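Local coordinates for protein putative sugar isomerase (Parabacteroides distasonis, PDB 3LMZ) that probably acts as a sugar isomerase of the xylose isomerase-like TIM-barrel family, although its substrate is not established, at residues A[95-99]-A[125-129]. Where two conformers were deposited one is given. Numbering follows the deposited sequence.
Sequences FDYAK and YDFHY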
ATOM      1  N   PHE A  95      29.012 -17.184 -11.706  1.00 13.07           N
ATOM      2  CA  PHE A  95      28.299 -18.165 -12.514  1.00 12.95           C
ATOM      3  C   PHE A  95      28.258 -19.488 -11.733  1.00 14.88           C
ATOM      4  O   PHE A  95      27.229 -20.156 -11.733  1.00 14.41           O
ATOM      5  CB  PHE A  95      28.927 -18.285 -13.918  1.00 13.67           C
ATOM      6  CG  PHE A  95      28.388 -17.320 -14.899  1.00 12.08           C
ATOM      7  CD1 PHE A  95      28.821 -16.021 -14.888  1.00 11.26           C
ATOM      8  CD2 PHE A  95      27.408 -17.678 -15.795  1.00 12.61           C
ATOM      9  CE1 PHE A  95      28.316 -15.109 -15.804  1.00 12.04           C
ATOM     10  CE2 PHE A  95      26.899 -16.790 -16.719  1.00 12.31           C
ATOM     11  CZ  PHE A  95      27.352 -15.474 -16.705  1.00 12.96           C
ATOM     12  N   ASP A  96      29.357 -19.878 -11.108  0.50 14.12           N
ATOM     13  CA  ASP A  96      29.327 -21.140 -10.368  0.50 13.59           C
ATOM     14  C   ASP A  96      28.327 -21.049  -9.190  0.50 13.23           C
ATOM     15  O   ASP A  96      27.509 -21.946  -8.968  0.50 12.54           O
ATOM     16  CB  ASP A  96      30.732 -21.531  -9.908  0.50 12.96           C
ATOM     17  CG  ASP A  96      30.737 -22.795  -9.096  0.50 13.89           C
ATOM     18  OD1 ASP A  96      30.219 -23.826  -9.557  0.50 22.05           O
ATOM     19  OD2 ASP A  96      31.247 -22.730  -7.963  0.50 19.31           O
ATOM     20  N   TYR A  97      28.327 -19.911  -8.500  1.00 14.27           N
ATOM     21  CA  TYR A  97      27.359 -19.674  -7.419  1.00 13.00           C
ATOM     22  C   TYR A  97      25.914 -19.772  -7.927  1.00 13.37           C
ATOM     23  O   TYR A  97      25.091 -20.516  -7.376  1.00 14.71           O
ATOM     24  CB  TYR A  97      27.661 -18.314  -6.846  1.00 13.21           C
ATOM     25  CG  TYR A  97      26.599 -17.695  -5.934  1.00 13.39           C
ATOM     26  CD1 TYR A  97      26.407 -18.140  -4.631  1.00 13.71           C
ATOM     27  CD2 TYR A  97      25.957 -16.522  -6.323  1.00 14.65           C
ATOM     28  CE1 TYR A  97      25.524 -17.476  -3.767  1.00 13.45           C
ATOM     29  CE2 TYR A  97      25.053 -15.841  -5.478  1.00 13.71           C
ATOM     30  CZ  TYR A  97      24.852 -16.291  -4.213  1.00 15.22           C
ATOM     31  OH  TYR A  97      24.037 -15.543  -3.388  1.00 14.23           O
ATOM     32  N   ALA A  98      25.613 -19.119  -9.064  1.00 13.07           N
ATOM     33  CA  ALA A  98      24.270 -19.252  -9.606  1.00 14.13           C
ATOM     34  C   ALA A  98      23.859 -20.723  -9.841  1.00 13.36           C
ATOM     35  O   ALA A  98      22.768 -21.143  -9.558  1.00 14.27           O
ATOM     36  CB  ALA A  98      24.104 -18.449 -10.848  1.00 14.57           C
ATOM     37  N   LYS A  99      24.803 -21.478 -10.386  1.00 13.46           N
ATOM     38  CA  LYS A  99      24.512 -22.882 -10.673  1.00 11.63           C
ATOM     39  C   LYS A  99      24.257 -23.648  -9.384  1.00 13.96           C
ATOM     40  O   LYS A  99      23.341 -24.479  -9.300  1.00 15.30           O
ATOM     41  CB  LYS A  99      25.688 -23.510 -11.450  1.00 13.31           C
ATOM     42  CG  LYS A  99      25.503 -24.985 -11.804  1.00 14.39           C
ATOM     43  CD  LYS A  99      26.539 -25.491 -12.803  1.00 16.68           C
ATOM     44  CE  LYS A  99      26.325 -26.960 -13.142  1.00 17.20           C
ATOM     45  NZ  LYS A  99      27.325 -27.445 -14.134  1.00 16.93           N
ATOM     46  N   TYR A 125      27.090 -21.786 -19.563  1.00 13.52           N
ATOM     47  CA  TYR A 125      26.123 -22.146 -18.529  1.00 15.17           C
ATOM     48  C   TYR A 125      24.660 -22.128 -19.002  1.00 15.05           C
ATOM     49  O   TYR A 125      23.784 -22.686 -18.334  1.00 15.34           O
ATOM     50  CB  TYR A 125      26.239 -21.229 -17.314  1.00 15.44           C
ATOM     51  CG  TYR A 125      27.382 -21.523 -16.427  1.00 13.51           C
ATOM     52  CD1 TYR A 125      28.650 -21.073 -16.761  1.00 13.40           C
ATOM     53  CD2 TYR A 125      27.232 -22.264 -15.268  1.00 17.09           C
ATOM     54  CE1 TYR A 125      29.738 -21.365 -15.968  1.00 14.83           C
ATOM     55  CE2 TYR A 125      28.297 -22.548 -14.440  1.00 15.93           C
ATOM     56  CZ  TYR A 125      29.566 -22.111 -14.795  1.00 19.37           C
ATOM     57  OH  TYR A 125      30.641 -22.417 -13.992  1.00 18.67           O
ATOM     58  N   ASP A 126      24.389 -21.488 -20.125  1.00 14.79           N
ATOM     59  CA  ASP A 126      23.034 -21.242 -20.625  1.00 13.44           C
ATOM     60  C   ASP A 126      22.187 -20.518 -19.568  1.00 12.82           C
ATOM     61  O   ASP A 126      21.087 -20.963 -19.204  1.00 15.79           O
ATOM     62  CB  ASP A 126      22.329 -22.535 -21.042  1.00 14.10           C
ATOM     63  CG  ASP A 126      21.018 -22.269 -21.795  1.00 17.16           C
ATOM     64  OD1 ASP A 126      20.781 -21.148 -22.403  1.00 16.46           O
ATOM     65  OD2 ASP A 126      20.185 -23.218 -21.816  1.00 18.50           O
ATOM     66  N   PHE A 127      22.696 -19.381 -19.097  1.00 13.78           N
ATOM     67  CA  PHE A 127      22.002 -18.486 -18.177  1.00 12.46           C
ATOM     68  C   PHE A 127      21.738 -17.131 -18.881  1.00 13.33           C
ATOM     69  O   PHE A 127      22.453 -16.765 -19.825  1.00 14.93           O
ATOM     70  CB  PHE A 127      22.865 -18.167 -16.914  1.00 13.46           C
ATOM     71  CG  PHE A 127      23.134 -19.339 -16.014  1.00 12.90           C
ATOM     72  CD1 PHE A 127      22.399 -20.490 -16.049  1.00 13.93           C
ATOM     73  CD2 PHE A 127      24.138 -19.214 -15.046  1.00 15.62           C
ATOM     74  CE1 PHE A 127      22.662 -21.548 -15.171  1.00 16.97           C
ATOM     75  CE2 PHE A 127      24.391 -20.245 -14.168  1.00 14.55           C
ATOM     76  CZ  PHE A 127      23.662 -21.389 -14.220  1.00 14.11           C
ATOM     77  N   HIS A 128      20.690 -16.442 -18.443  1.00 12.45           N
ATOM     78  CA  HIS A 128      20.490 -15.047 -18.780  1.00 12.19           C
ATOM     79  C   HIS A 128      21.241 -14.198 -17.753  1.00 11.43           C
ATOM     80  O   HIS A 128      21.425 -14.568 -16.592  1.00 15.29           O
ATOM     81  CB  HIS A 128      19.014 -14.709 -18.830  1.00 13.75           C
ATOM     82  CG  HIS A 128      18.313 -15.178 -20.078  1.00 15.78           C
ATOM     83  ND1 HIS A 128      17.987 -16.506 -20.279  1.00 18.31           N
ATOM     84  CD2 HIS A 128      17.885 -14.508 -21.171  1.00 19.68           C
ATOM     85  CE1 HIS A 128      17.372 -16.622 -21.447  1.00 21.21           C
ATOM     86  NE2 HIS A 128      17.279 -15.419 -21.996  1.00 17.80           N
ATOM     87  N   TYR A 129      21.682 -13.029 -18.205  1.00 12.90           N
ATOM     88  CA  TYR A 129      22.480 -12.104 -17.454  1.00 12.88           C
ATOM     89  C   TYR A 129      21.917 -10.695 -17.664  1.00 15.79           C
ATOM     90  O   TYR A 129      21.866 -10.206 -18.793  1.00 14.74           O
ATOM     91  CB  TYR A 129      23.934 -12.148 -17.929  1.00 14.29           C
ATOM     92  CG  TYR A 129      24.913 -11.406 -17.068  1.00 12.72           C
ATOM     93  CD1 TYR A 129      25.026 -10.023 -17.170  1.00 15.13           C
ATOM     94  CD2 TYR A 129      25.775 -12.044 -16.188  1.00 13.98           C
ATOM     95  CE1 TYR A 129      25.934  -9.318 -16.399  1.00 13.40           C
ATOM     96  CE2 TYR A 129      26.676 -11.358 -15.422  1.00 14.96           C
ATOM     97  CZ  TYR A 129      26.790 -10.004 -15.561  1.00 17.54           C
ATOM     98  OH  TYR A 129      27.702  -9.322 -14.792  1.00 15.94           O
TER
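In this xylose isomerase-like TIM barrel, the outer helix 88-101 packs against the junction where the next helix, 115-125, turns into strand 128-132. Asp126 makes the turn: it leaves the helix with positive phi (55°), its CB points away from helix 88-101, and its carboxylate forms a salt bridge with Arg157. Beyond it the extended backbone alternates, so that Phe127 and Tyr129 point toward the helix while His128 points away.

Phe95, one helical turn before Lys99, fills the space among three aromatic rings. Its chi1 of -87° (m) carries the ring off helix 88-101 into the space between Tyr125, Phe127 and Tyr129, with CD2 3.7 Å from both Tyr125 CD1 and Phe127 CD2, and CZ 3.8 Å from Tyr129 CD2. The Phe95 and Tyr125 rings meet obliquely, planes at 49°, yet Phe95 CB sits over the Tyr125 face in a CH-pi contact, 3.9 Å from the centroid. Tyrosine suits this half-exposed position, its ring packing inward while OH lies near the exposed Asp96.

Ala98 is small enough to let Phe127 approach, CB to CE2 3.8 Å, and both side chains also touch Ile106 of the intervening strand 105-110. Lys99 serves the surface edge: its fully extended all-t chain carries NZ outward, where it hydrogen-bonds a PEG molecule probably left from crystallisation, while its methylene CD lies at the Tyr125 ring edge, 3.8 Å from Tyr125 CE2.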